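Local atomic coordinates of fiber (Human adenovirus 35, PDB entry 2QLK), a protein that forms the trimeric fibre of the virus, whose head domain, the part described here, binds CD46 in attachment to host cells. Residues L47-V52 / G60-V65; G56-Y61 / F205-E210; N141-I146 / S201-S206; I162-N167 / I179-N184. All coordinates share one frame; numbering follows the deposited sequence.

Contact 1 of 4, residues L47-V52 / G60-V65; sequences LTLVLV and GYVSLV
The backbone N of Thr48 donates to the carbonyl O of Ser63 over 2.8 Å, the shortest of four bonds that join 47-52 and 60-65 into an antiparallel beta hairpin of the fibre knob. That N-H meets its carbonyl almost end on (C=O...N angle 167°). Ser63 N returns a bond to Thr48 O, and Val50 with Tyr61 repeats the reciprocal pattern. Tyr61 O serves two neighbours, taking the N-H of Val50 and a CA-H contact from Leu49, whose CA lies 3.3 Å from that O.

The hairpin illustrates how one pair of strands can serve two interfaces. On the face of Leu47, Leu49, Val62 and Leu64, the CG of Leu47 stands anti to its backbone N (chi1 172°), which carries CD1 across to within 3.6 Å of Val62 CG2. Leu49 CD1 reaches the same valine at CB, 4.1 Å away, and both leucines approach it at a slant. Phe181 and Trp183 of strand 177-186, in the facing sheet, pack against this apolar surface. The other face looks to the second subunit: Val50 packs on its Leu57, and Tyr61 OH is hydrogen-bonded to its Tyr130 OH. At the root of the Tyr61 ring, CB rests 4.2 Å from Val50 CB. Further along this face, Thr48 CB lies 3.6 Å from Ser63 OG.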
loop_
_atom_site.group_PDB
_atom_site.type_symbol
_atom_site.label_atom_id
_atom_site.label_comp_id
_atom_site.label_asym_id
_atom_site.label_seq_id
_atom_site.Cartn_x
_atom_site.Cartn_y
_atom_site.Cartn_z
ATOM N N LEU A 47 -0.752 -12.696 15.964
ATOM C CA LEU A 47 -1.076 -12.123 14.683
ATOM C C LEU A 47 -2.151 -11.053 14.807
ATOM O O LEU A 47 -3.226 -11.285 15.370
ATOM C CB LEU A 47 -1.549 -13.231 13.753
ATOM C CG LEU A 47 -2.107 -12.733 12.412
ATOM C CD1 LEU A 47 -0.926 -12.451 11.430
ATOM C CD2 LEU A 47 -3.075 -13.796 11.829
ATOM N N THR A 48 -1.840 -9.869 14.304
ATOM C CA THR A 48 -2.787 -8.753 14.289
ATOM C C THR A 48 -3.203 -8.622 12.825
ATOM O O THR A 48 -2.394 -8.276 11.945
ATOM C CB THR A 48 -2.137 -7.429 14.727
ATOM O OG1 THR A 48 -1.692 -7.543 16.086
ATOM C CG2 THR A 48 -3.128 -6.255 14.588
ATOM N N LEU A 49 -4.464 -8.919 12.570
ATOM C CA LEU A 49 -5.010 -8.843 11.244
ATOM C C LEU A 49 -6.258 -7.996 11.337
ATOM O O LEU A 49 -7.115 -8.261 12.176
ATOM C CB LEU A 49 -5.405 -10.228 10.761
ATOM C CG LEU A 49 -6.194 -10.286 9.456
ATOM C CD1 LEU A 49 -5.334 -9.816 8.265
ATOM C CD2 LEU A 49 -6.630 -11.723 9.258
ATOM N N VAL A 50 -6.343 -6.974 10.492
ATOM C CA VAL A 50 -7.487 -6.113 10.442
ATOM C C VAL A 50 -8.001 -6.087 8.999
ATOM O O VAL A 50 -7.271 -5.741 8.073
ATOM C CB VAL A 50 -7.109 -4.727 10.916
ATOM C CG1 VAL A 50 -8.372 -3.854 11.048
ATOM C CG2 VAL A 50 -6.384 -4.838 12.264
ATOM N N LEU A 51 -9.256 -6.486 8.820
ATOM C CA LEU A 51 -9.908 -6.503 7.519
ATOM C C LEU A 51 -11.085 -5.522 7.554
ATOM O O LEU A 51 -11.975 -5.630 8.402
ATOM C CB LEU A 51 -10.417 -7.906 7.202
ATOM C CG LEU A 51 -9.391 -9.035 7.163
ATOM C CD1 LEU A 51 -10.082 -10.365 7.034
ATOM C CD2 LEU A 51 -8.471 -8.824 5.938
ATOM N N VAL A 52 -11.063 -4.552 6.646
ATOM C CA VAL A 52 -12.108 -3.549 6.556
ATOM C C VAL A 52 -12.830 -3.625 5.209
ATOM O O VAL A 52 -12.194 -3.587 4.143
ATOM C CB VAL A 52 -11.534 -2.125 6.718
ATOM C CG1 VAL A 52 -12.611 -1.090 6.378
ATOM C CG2 VAL A 52 -11.006 -1.915 8.133
ATOM N N GLY A 60 -6.821 -4.391 4.037
ATOM C CA GLY A 60 -6.212 -5.146 5.112
ATOM C C GLY A 60 -4.920 -4.642 5.711
ATOM O O GLY A 60 -4.170 -3.873 5.098
ATOM N N TYR A 61 -4.661 -5.117 6.923
ATOM C CA TYR A 61 -3.471 -4.766 7.675
ATOM C C TYR A 61 -3.023 -6.014 8.421
ATOM O O TYR A 61 -3.805 -6.666 9.138
ATOM C CB TYR A 61 -3.826 -3.618 8.615
ATOM C CG TYR A 61 -2.806 -3.192 9.623
ATOM C CD1 TYR A 61 -2.398 -4.067 10.636
ATOM C CD2 TYR A 61 -2.321 -1.897 9.635
ATOM C CE1 TYR A 61 -1.535 -3.653 11.648
ATOM C CE2 TYR A 61 -1.439 -1.464 10.644
ATOM C CZ TYR A 61 -1.061 -2.347 11.642
ATOM O OH TYR A 61 -0.244 -1.940 12.659
ATOM N N VAL A 62 -1.753 -6.362 8.276
ATOM C CA VAL A 62 -1.280 -7.543 8.941
ATOM C C VAL A 62 0.128 -7.418 9.520
ATOM O O VAL A 62 1.059 -6.978 8.852
ATOM C CB VAL A 62 -1.392 -8.785 7.981
ATOM C CG1 VAL A 62 -0.435 -8.649 6.782
ATOM C CG2 VAL A 62 -1.116 -10.094 8.762
ATOM N N SER A 63 0.269 -7.791 10.786
ATOM C CA SER A 63 1.578 -7.762 11.428
ATOM C C SER A 63 1.601 -8.935 12.376
ATOM O O SER A 63 0.554 -9.384 12.866
ATOM C CB SER A 63 1.857 -6.451 12.190
ATOM O OG SER A 63 1.019 -6.331 13.308
ATOM N N LEU A 64 2.808 -9.438 12.610
ATOM C CA LEU A 64 3.012 -10.594 13.443
ATOM C C LEU A 64 4.026 -10.346 14.545
ATOM O O LEU A 64 5.008 -9.651 14.338
ATOM C CB LEU A 64 3.486 -11.744 12.543
ATOM C CG LEU A 64 3.713 -13.141 13.113
ATOM C CD1 LEU A 64 2.455 -13.625 13.867
ATOM C CD2 LEU A 64 4.019 -14.074 11.964
ATOM N N VAL A 65 3.770 -10.902 15.717
ATOM C CA VAL A 65 4.707 -10.808 16.859
ATOM C C VAL A 65 4.953 -12.244 17.408
ATOM O O VAL A 65 4.015 -13.022 17.626
ATOM C CB VAL A 65 4.141 -9.903 17.995
ATOM C CG1 VAL A 65 5.068 -9.980 19.245
ATOM C CG2 VAL A 65 4.039 -8.441 17.506
#

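Contact 2 of 4, residues G56-Y61 / F205-E210; sequences GLVNGY and FSYITE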
loop_
_atom_site.group_PDB
_atom_site.type_symbol
_atom_site.label_atom_id
_atom_site.label_comp_id
_atom_site.label_asym_id
_atom_site.label_seq_id
_atom_site.Cartn_x
_atom_site.Cartn_y
_atom_site.Cartn_z
ATOM N N GLY A 56 -16.175 -2.771 -3.095
ATOM C CA GLY A 56 -15.789 -4.038 -3.684
ATOM C C GLY A 56 -14.439 -4.528 -3.215
ATOM O O GLY A 56 -13.982 -5.590 -3.647
ATOM N N LEU A 57 -13.815 -3.762 -2.322
ATOM C CA LEU A 57 -12.488 -4.092 -1.801
ATOM C C LEU A 57 -12.394 -4.262 -0.306
ATOM O O LEU A 57 -13.038 -3.554 0.437
ATOM C CB LEU A 57 -11.521 -2.978 -2.146
ATOM C CG LEU A 57 -10.433 -3.147 -3.201
ATOM C CD1 LEU A 57 -10.895 -4.028 -4.342
ATOM C CD2 LEU A 57 -10.029 -1.749 -3.653
ATOM N N VAL A 58 -11.576 -5.206 0.130
ATOM C CA VAL A 58 -11.325 -5.353 1.549
ATOM C C VAL A 58 -9.957 -4.668 1.745
ATOM O O VAL A 58 -9.020 -4.917 0.977
ATOM C CB VAL A 58 -11.208 -6.828 1.972
ATOM C CG1 VAL A 58 -10.756 -6.912 3.409
ATOM C CG2 VAL A 58 -12.547 -7.527 1.817
ATOM N N ASN A 59 -9.861 -3.777 2.725
ATOM C CA ASN A 59 -8.610 -3.096 3.038
ATOM C C ASN A 59 -8.010 -3.839 4.219
ATOM O O ASN A 59 -8.618 -3.918 5.283
ATOM C CB ASN A 59 -8.847 -1.632 3.410
ATOM C CG ASN A 59 -8.856 -0.715 2.200
ATOM O OD1 ASN A 59 -8.923 -1.171 1.053
ATOM N ND2 ASN A 59 -8.797 0.587 2.448
ATOM N N GLY A 60 -6.821 -4.391 4.037
ATOM C CA GLY A 60 -6.212 -5.146 5.112
ATOM C C GLY A 60 -4.920 -4.642 5.711
ATOM O O GLY A 60 -4.170 -3.873 5.098
ATOM N N TYR A 61 -4.661 -5.117 6.923
ATOM C CA TYR A 61 -3.471 -4.766 7.675
ATOM C C TYR A 61 -3.023 -6.014 8.421
ATOM O O TYR A 61 -3.805 -6.666 9.138
ATOM C CB TYR A 61 -3.826 -3.618 8.615
ATOM C CG TYR A 61 -2.806 -3.192 9.623
ATOM C CD1 TYR A 61 -2.398 -4.067 10.636
ATOM C CD2 TYR A 61 -2.321 -1.897 9.635
ATOM C CE1 TYR A 61 -1.535 -3.653 11.648
ATOM C CE2 TYR A 61 -1.439 -1.464 10.644
ATOM C CZ TYR A 61 -1.061 -2.347 11.642
ATOM O OH TYR A 61 -0.244 -1.940 12.659
ATOM N N PHE A 205 -2.665 -4.269 2.320
ATOM C CA PHE A 205 -3.088 -4.882 1.059
ATOM C C PHE A 205 -4.580 -4.708 0.869
ATOM O O PHE A 205 -5.280 -4.237 1.771
ATOM C CB PHE A 205 -2.779 -6.384 1.078
ATOM C CG PHE A 205 -3.426 -7.122 2.237
ATOM C CD1 PHE A 205 -2.874 -7.064 3.511
ATOM C CD2 PHE A 205 -4.589 -7.867 2.047
ATOM C CE1 PHE A 205 -3.445 -7.726 4.582
ATOM C CE2 PHE A 205 -5.177 -8.539 3.108
ATOM C CZ PHE A 205 -4.601 -8.470 4.390
ATOM N N SER A 206 -5.052 -5.061 -0.317
ATOM C CA SER A 206 -6.472 -5.032 -0.593
ATOM C C SER A 206 -6.773 -6.224 -1.506
ATOM O O SER A 206 -5.873 -6.739 -2.203
ATOM C CB SER A 206 -6.887 -3.752 -1.313
ATOM O OG SER A 206 -6.484 -2.596 -0.601
ATOM N N TYR A 207 -8.022 -6.686 -1.465
ATOM C CA TYR A 207 -8.478 -7.742 -2.357
ATOM C C TYR A 207 -9.974 -7.543 -2.630
ATOM O O TYR A 207 -10.676 -6.886 -1.879
ATOM C CB TYR A 207 -8.167 -9.162 -1.823
ATOM C CG TYR A 207 -8.742 -9.538 -0.474
ATOM C CD1 TYR A 207 -10.096 -9.847 -0.318
ATOM C CD2 TYR A 207 -7.916 -9.607 0.646
ATOM C CE1 TYR A 207 -10.614 -10.228 0.943
ATOM C CE2 TYR A 207 -8.418 -9.979 1.910
ATOM C CZ TYR A 207 -9.761 -10.290 2.051
ATOM O OH TYR A 207 -10.225 -10.683 3.293
ATOM N N ILE A 208 -10.418 -8.070 -3.752
ATOM C CA ILE A 208 -11.793 -7.965 -4.200
ATOM C C ILE A 208 -12.655 -8.907 -3.361
ATOM O O ILE A 208 -12.362 -10.100 -3.226
ATOM C CB ILE A 208 -11.866 -8.341 -5.674
ATOM C CG1 ILE A 208 -10.949 -7.399 -6.458
ATOM C CG2 ILE A 208 -13.337 -8.272 -6.177
ATOM C CD1 ILE A 208 -10.775 -7.783 -7.917
ATOM N N THR A 209 -13.702 -8.347 -2.782
ATOM C CA THR A 209 -14.575 -9.117 -1.921
ATOM C C THR A 209 -15.706 -9.808 -2.650
ATOM O O THR A 209 -16.083 -9.410 -3.749
ATOM C CB THR A 209 -15.180 -8.234 -0.822
ATOM O OG1 THR A 209 -15.946 -9.056 0.063
ATOM C CG2 THR A 209 -16.086 -7.166 -1.421
ATOM N N GLU A 210 -16.246 -10.842 -2.007
ATOM C CA GLU A 210 -17.362 -11.615 -2.545
ATOM C C GLU A 210 -18.658 -10.795 -2.506
ATOM O O GLU A 210 -19.698 -11.253 -2.968
ATOM C CB GLU A 210 -17.553 -12.899 -1.731
ATOM C CG GLU A 210 -18.552 -13.884 -2.333
ATOM C CD GLU A 210 -18.014 -14.588 -3.567
ATOM O OE1 GLU A 210 -17.242 -15.561 -3.414
ATOM O OE2 GLU A 210 -18.358 -14.163 -4.691
#
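Phe205 and Tyr207 both hold CG between the backbone N and the carbonyl carbon (chi1 57° and 59°), a crowded position that swings each ring over the adjacent strand, onto Gly60 and Val58. The Phe205 ring lies flat on backbone: Gly60 CA stands over one face, 3.9 Å from the ring centroid, in a CH-pi contact made possible by the absence of a side chain there. Tyr207 does the same to a side chain, with Val58 CB over its ring face and Val58 CG2 3.4 Å from Tyr207 CE1.

Beneath the rings runs an antiparallel pairing, reciprocal between Val58 and Tyr207 and between Gly60 and Phe205; its shortest bond is Gly60 N to Phe205 O, 2.7 Å. Past the strand end, Thr209 N reaches Gly56 O at 2.9 Å from well above the carbonyl plane.

Strand 203-208 is thus added to the outer side of the hairpin 45-54/57-66. The rings face inward, Phe205 against Ile164 and Phe181 and Tyr207 against Ile179 and Leu166, while Tyr207 OH is bonded to Phe123 O. On the reverse face, Leu57 and Ile208 pack against Val50 and Thr48 of the third subunit, from its strand 45-54.

Contact 3 of 4, residues N141-I146 / S201-S206; sequences NYIHGI and SPFFFS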
loop_
_atom_site.group_PDB
_atom_site.type_symbol
_atom_site.label_atom_id
_atom_site.label_comp_id
_atom_site.label_asym_id
_atom_site.label_seq_id
_atom_site.Cartn_x
_atom_site.Cartn_y
_atom_site.Cartn_z
ATOM N N ASN A 141 -3.774 -15.281 -7.956
ATOM C CA ASN A 141 -4.243 -15.615 -6.624
ATOM C C ASN A 141 -3.216 -15.205 -5.572
ATOM O O ASN A 141 -3.326 -15.563 -4.396
ATOM C CB ASN A 141 -4.529 -17.106 -6.534
ATOM C CG ASN A 141 -5.925 -17.447 -6.993
ATOM O OD1 ASN A 141 -6.308 -17.147 -8.124
ATOM N ND2 ASN A 141 -6.700 -18.067 -6.115
ATOM N N TYR A 142 -2.211 -14.446 -5.998
ATOM C CA TYR A 142 -1.182 -13.988 -5.076
ATOM C C TYR A 142 -1.028 -12.475 -5.002
ATOM O O TYR A 142 -1.209 -11.761 -6.008
ATOM C CB TYR A 142 0.179 -14.564 -5.476
ATOM C CG TYR A 142 0.350 -16.052 -5.242
ATOM C CD1 TYR A 142 0.597 -16.556 -3.963
ATOM C CD2 TYR A 142 0.281 -16.955 -6.303
ATOM C CE1 TYR A 142 0.776 -17.934 -3.752
ATOM C CE2 TYR A 142 0.456 -18.321 -6.106
ATOM C CZ TYR A 142 0.707 -18.806 -4.831
ATOM O OH TYR A 142 0.911 -20.162 -4.646
ATOM N N ILE A 143 -0.732 -12.007 -3.791
ATOM C CA ILE A 143 -0.374 -10.622 -3.540
ATOM C C ILE A 143 1.073 -10.782 -3.026
ATOM O O ILE A 143 1.367 -11.671 -2.184
ATOM C CB ILE A 143 -1.243 -9.957 -2.453
ATOM C CG1 ILE A 143 -2.665 -9.749 -3.003
ATOM C CG2 ILE A 143 -0.632 -8.594 -2.031
ATOM C CD1 ILE A 143 -3.666 -9.206 -1.981
ATOM N N HIS A 144 1.993 -9.980 -3.559
ATOM C CA HIS A 144 3.402 -10.065 -3.123
ATOM C C HIS A 144 3.855 -8.678 -2.745
ATOM O O HIS A 144 3.537 -7.712 -3.436
ATOM C CB HIS A 144 4.318 -10.568 -4.235
ATOM C CG HIS A 144 3.907 -11.877 -4.814
ATOM N ND1 HIS A 144 3.269 -11.982 -6.034
ATOM C CD2 HIS A 144 4.036 -13.140 -4.344
ATOM C CE1 HIS A 144 3.025 -13.254 -6.289
ATOM N NE2 HIS A 144 3.479 -13.979 -5.280
ATOM N N GLY A 145 4.620 -8.586 -1.665
ATOM C CA GLY A 145 5.090 -7.317 -1.199
ATOM C C GLY A 145 6.283 -7.522 -0.310
ATOM O O GLY A 145 6.812 -8.643 -0.178
ATOM N N ILE A 146 6.707 -6.430 0.299
ATOM C CA ILE A 146 7.860 -6.421 1.178
ATOM C C ILE A 146 7.471 -5.745 2.481
ATOM O O ILE A 146 6.786 -4.738 2.443
ATOM C CB ILE A 146 8.994 -5.536 0.561
ATOM C CG1 ILE A 146 9.530 -6.174 -0.725
ATOM C CG2 ILE A 146 10.090 -5.277 1.609
ATOM C CD1 ILE A 146 10.132 -7.533 -0.521
ATOM N N SER A 201 7.018 -5.737 10.444
ATOM C CA SER A 201 6.375 -4.444 10.290
ATOM C C SER A 201 5.091 -4.683 9.478
ATOM O O SER A 201 5.005 -5.594 8.645
ATOM C CB SER A 201 7.298 -3.424 9.580
ATOM O OG SER A 201 7.493 -3.720 8.198
ATOM N N PRO A 202 4.073 -3.849 9.710
ATOM C CA PRO A 202 2.769 -3.919 9.048
ATOM C C PRO A 202 2.770 -3.898 7.513
ATOM O O PRO A 202 3.383 -3.031 6.883
ATOM C CB PRO A 202 2.015 -2.706 9.622
ATOM C CG PRO A 202 2.748 -2.372 10.870
ATOM C CD PRO A 202 4.181 -2.651 10.554
ATOM N N PHE A 203 2.061 -4.861 6.926
ATOM C CA PHE A 203 1.918 -4.950 5.475
ATOM C C PHE A 203 0.460 -4.618 5.135
ATOM O O PHE A 203 -0.476 -5.214 5.703
ATOM C CB PHE A 203 2.245 -6.356 4.969
ATOM C CG PHE A 203 2.122 -6.503 3.473
ATOM C CD1 PHE A 203 2.971 -5.803 2.611
ATOM C CD2 PHE A 203 1.098 -7.280 2.913
ATOM C CE1 PHE A 203 2.790 -5.863 1.198
ATOM C CE2 PHE A 203 0.916 -7.346 1.509
ATOM C CZ PHE A 203 1.755 -6.637 0.663
ATOM N N PHE A 204 0.284 -3.686 4.195
ATOM C CA PHE A 204 -1.032 -3.255 3.779
ATOM C C PHE A 204 -1.410 -3.868 2.450
ATOM O O PHE A 204 -0.591 -3.953 1.530
ATOM C CB PHE A 204 -1.071 -1.744 3.652
ATOM C CG PHE A 204 -0.335 -1.039 4.721
ATOM C CD1 PHE A 204 -0.645 -1.249 6.038
ATOM C CD2 PHE A 204 0.679 -0.147 4.403
ATOM C CE1 PHE A 204 0.027 -0.588 7.029
ATOM C CE2 PHE A 204 1.354 0.517 5.391
ATOM C CZ PHE A 204 1.024 0.299 6.715
ATOM N N PHE A 205 -2.665 -4.269 2.320
ATOM C CA PHE A 205 -3.088 -4.882 1.059
ATOM C C PHE A 205 -4.580 -4.708 0.869
ATOM O O PHE A 205 -5.280 -4.237 1.771
ATOM C CB PHE A 205 -2.779 -6.384 1.078
ATOM C CG PHE A 205 -3.426 -7.122 2.237
ATOM C CD1 PHE A 205 -2.874 -7.064 3.511
ATOM C CD2 PHE A 205 -4.589 -7.867 2.047
ATOM C CE1 PHE A 205 -3.445 -7.726 4.582
ATOM C CE2 PHE A 205 -5.177 -8.539 3.108
ATOM C CZ PHE A 205 -4.601 -8.470 4.390
ATOM N N SER A 206 -5.052 -5.061 -0.317
ATOM C CA SER A 206 -6.472 -5.032 -0.593
ATOM C C SER A 206 -6.773 -6.224 -1.506
ATOM O O SER A 206 -5.873 -6.739 -2.203
ATOM C CB SER A 206 -6.887 -3.752 -1.313
ATOM O OG SER A 206 -6.484 -2.596 -0.601
#
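Apolar packing between Ile143 and Phe203 spans the beta sandwich of the knob here, bringing together an outermost strand of each sheet, 142-150 and 203-208. The short strand axes stay 8.1 Å apart and run roughly antiparallel (156°), so side chains bridge a spacing too wide for backbone pairing. Phe203 holds CG anti to its backbone N (chi1 -180°), extending the ring toward 142-146. Ile143 CG2 comes to the ring's edge, near its plane, 4.1 Å from Phe203 CE2.

Side-chain contacts with backbone form a second group. At the tip of the Phe203 ring, CE1 lies 3.6 Å from Gly145 CA, so ring carbon meets main chain directly. Phe203 CD1 also approaches Ile146 O, at 4.0 Å.

Conventional hydrogen bonds hold each strand within its own sheet instead: the backbone of Ile143 pairs with Ile164, and that of Phe203 with Val62. Both strands also touch other subunits: Ile143 packs on Phe204 of the third subunit, and Pro202 on Tyr142 of the second.

The other branch of Ile143, extended (chi2 175°), leads away from the Phe203 ring toward Phe205 and Ser206. Its CD1 lies 4.3 Å from Phe205 CB and ends 3.3 Å from the carbonyl O of Ser206.

Contact 4 of 4, residues I162-N167 / I179-N184; sequences ISIMLN and IQFEWN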
loop_
_atom_site.group_PDB
_atom_site.type_symbol
_atom_site.label_atom_id
_atom_site.label_comp_id
_atom_site.label_asym_id
_atom_site.label_seq_id
_atom_site.Cartn_x
_atom_site.Cartn_y
_atom_site.Cartn_z
ATOM N N ILE A 162 6.832 -10.872 1.499
ATOM C CA ILE A 162 5.569 -11.361 2.006
ATOM C C ILE A 162 4.648 -11.688 0.855
ATOM O O ILE A 162 4.572 -10.954 -0.121
ATOM C CB ILE A 162 4.851 -10.363 2.967
ATOM C CG1 ILE A 162 3.454 -10.921 3.282
ATOM C CG2 ILE A 162 4.733 -8.951 2.329
ATOM C CD1 ILE A 162 2.872 -10.379 4.526
ATOM N N SER A 163 3.965 -12.815 0.976
ATOM C CA SER A 163 3.035 -13.274 -0.024
ATOM C C SER A 163 1.716 -13.632 0.619
ATOM O O SER A 163 1.664 -14.244 1.690
ATOM C CB SER A 163 3.566 -14.517 -0.732
ATOM O OG SER A 163 4.586 -14.182 -1.654
ATOM N N ILE A 164 0.641 -13.221 -0.027
ATOM C CA ILE A 164 -0.667 -13.560 0.472
ATOM C C ILE A 164 -1.336 -14.333 -0.637
ATOM O O ILE A 164 -1.397 -13.879 -1.773
ATOM C CB ILE A 164 -1.471 -12.317 0.800
ATOM C CG1 ILE A 164 -0.693 -11.475 1.817
ATOM C CG2 ILE A 164 -2.867 -12.734 1.286
ATOM C CD1 ILE A 164 -1.443 -10.240 2.309
ATOM N N MET A 165 -1.796 -15.536 -0.322
ATOM C CA MET A 165 -2.452 -16.355 -1.329
ATOM C C MET A 165 -3.919 -16.443 -0.991
ATOM O O MET A 165 -4.296 -16.797 0.146
ATOM C CB MET A 165 -1.828 -17.747 -1.366
ATOM C CG MET A 165 -2.334 -18.600 -2.516
ATOM S SD MET A 165 -1.735 -20.300 -2.444
ATOM C CE MET A 165 -3.270 -21.185 -1.977
ATOM N N LEU A 166 -4.762 -16.103 -1.964
ATOM C CA LEU A 166 -6.198 -16.111 -1.733
ATOM C C LEU A 166 -6.867 -17.365 -2.273
ATOM O O LEU A 166 -6.640 -17.750 -3.420
ATOM C CB LEU A 166 -6.833 -14.853 -2.354
ATOM C CG LEU A 166 -6.188 -13.534 -1.886
ATOM C CD1 LEU A 166 -6.586 -12.433 -2.842
ATOM C CD2 LEU A 166 -6.571 -13.204 -0.427
ATOM N N ASN A 167 -7.680 -18.013 -1.434
ATOM C CA ASN A 167 -8.393 -19.229 -1.840
ATOM C C ASN A 167 -7.432 -20.220 -2.517
ATOM O O ASN A 167 -6.481 -20.689 -1.898
ATOM C CB ASN A 167 -9.561 -18.859 -2.780
ATOM C CG ASN A 167 -10.573 -17.940 -2.114
ATOM O OD1 ASN A 167 -10.696 -17.920 -0.881
ATOM N ND2 ASN A 167 -11.304 -17.172 -2.915
ATOM N N ILE A 179 -7.111 -17.736 3.116
ATOM C CA ILE A 179 -6.177 -16.625 3.114
ATOM C C ILE A 179 -4.943 -17.198 3.798
ATOM O O ILE A 179 -5.008 -17.631 4.962
ATOM C CB ILE A 179 -6.682 -15.444 3.946
ATOM C CG1 ILE A 179 -7.994 -14.924 3.364
ATOM C CG2 ILE A 179 -5.610 -14.333 3.976
ATOM C CD1 ILE A 179 -8.509 -13.662 4.053
ATOM N N GLN A 180 -3.843 -17.237 3.053
ATOM C CA GLN A 180 -2.575 -17.743 3.547
ATOM C C GLN A 180 -1.524 -16.636 3.523
ATOM O O GLN A 180 -1.329 -15.994 2.491
ATOM C CB GLN A 180 -2.070 -18.893 2.685
ATOM C CG GLN A 180 -0.807 -19.527 3.245
ATOM C CD GLN A 180 -0.275 -20.667 2.379
ATOM O OE1 GLN A 180 0.436 -20.448 1.395
ATOM N NE2 GLN A 180 -0.620 -21.889 2.749
ATOM N N PHE A 181 -0.839 -16.433 4.649
ATOM C CA PHE A 181 0.190 -15.393 4.734
ATOM C C PHE A 181 1.516 -16.096 4.818
ATOM O O PHE A 181 1.645 -17.095 5.526
ATOM C CB PHE A 181 0.029 -14.558 6.023
ATOM C CG PHE A 181 -1.228 -13.727 6.079
ATOM C CD1 PHE A 181 -1.302 -12.490 5.417
ATOM C CD2 PHE A 181 -2.344 -14.190 6.759
ATOM C CE1 PHE A 181 -2.491 -11.732 5.435
ATOM C CE2 PHE A 181 -3.538 -13.442 6.784
ATOM C CZ PHE A 181 -3.615 -12.213 6.119
ATOM N N GLU A 182 2.511 -15.593 4.102
ATOM C CA GLU A 182 3.823 -16.175 4.214
ATOM C C GLU A 182 4.914 -15.101 4.204
ATOM O O GLU A 182 4.930 -14.244 3.325
ATOM C CB GLU A 182 4.050 -17.195 3.102
ATOM C CG GLU A 182 5.354 -17.939 3.266
ATOM C CD GLU A 182 5.429 -19.181 2.396
ATOM O OE1 GLU A 182 4.727 -20.169 2.715
ATOM O OE2 GLU A 182 6.184 -19.158 1.394
ATOM N N TRP A 183 5.783 -15.122 5.214
ATOM C CA TRP A 183 6.905 -14.181 5.312
ATOM C C TRP A 183 8.185 -14.979 5.095
ATOM O O TRP A 183 8.348 -16.066 5.642
ATOM C CB TRP A 183 7.001 -13.547 6.692
ATOM C CG TRP A 183 5.886 -12.614 7.030
ATOM C CD1 TRP A 183 5.895 -11.262 6.922
ATOM C CD2 TRP A 183 4.612 -12.972 7.571
ATOM N NE1 TRP A 183 4.695 -10.733 7.376
ATOM C CE2 TRP A 183 3.891 -11.764 7.783
ATOM C CE3 TRP A 183 4.004 -14.200 7.904
ATOM C CZ2 TRP A 183 2.592 -11.746 8.316
ATOM C CZ3 TRP A 183 2.716 -14.179 8.438
ATOM C CH2 TRP A 183 2.023 -12.957 8.638
ATOM N N ASN A 184 9.104 -14.417 4.332
ATOM C CA ASN A 184 10.340 -15.091 4.037
ATOM C C ASN A 184 11.531 -14.161 4.246
ATOM O O ASN A 184 11.591 -13.048 3.708
ATOM C CB ASN A 184 10.323 -15.580 2.596
ATOM C CG ASN A 184 11.583 -16.339 2.231
ATOM O OD1 ASN A 184 11.754 -17.510 2.601
ATOM N ND2 ASN A 184 12.484 -15.675 1.516
#
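Ser163 and Glu182 satisfy one another's backbone, N to O in both directions at 2.9 Å, and Met165 and Gln180 form the same reciprocal pair two residues further along this antiparallel hairpin. Gln180 O takes, besides the N-H of Met165, the CA-H of Ile164, with CA 3.2 Å away. Outward-pointing backbone groups find partners in flanking strands, Ile162 and Ile164 in Gly145 and Ile143, and Ile179 in Leu86. Leu166 O takes the side-chain ND2 of Asn141. Where strand 157-166 ends, Asn167 OD1 accepts from Ala178 N and ND2 donates to Tyr130 O and Pro125 O. Glu182 OE1 is hydrogen-bonded to Gln83 NE2.

The face of Ile162, Ile164, Leu166, Ile179, Phe181 and Trp183 is apolar. Trp183 CG is anti to its carbonyl carbon (chi1 -68°), and the indole lies alongside Ile162, whose CD1 sits over one ring face, 3.4 Å from Trp183 NE1. Ile164 CD1 lies 3.6 Å from Phe181 CE1.

With backbone polarity paired within the sheet, this face can be buried against the other sheet, the isoleucines on strand 203-208, Phe181 and Trp183 on strands 45-54 and 57-66, while Ser163, Gln180 and Glu182 keep polar groups on the partly exposed opposite face.

Overall arrangement
All four contacts are largely buried, but they are buried by different things. Contacts 1 and 2 share strand 57-66 and build one sheet by backbone pairing; contact 4 pairs strands of the other sheet. Contact 3 instead joins the two sheets through side chains, sharing Phe205 and Ser206 with contact 2. The sheets also meet where Leu49 and Val62 of contact 1 pack on Phe181 of contact 4, and where Phe205 packs on Ile164. Contact 4 has no neighbour from another chain, and its second face is partly exposed, whereas contacts 1 to 3 all touch other subunits and so combine folding of the monomer with assembly of the trimer.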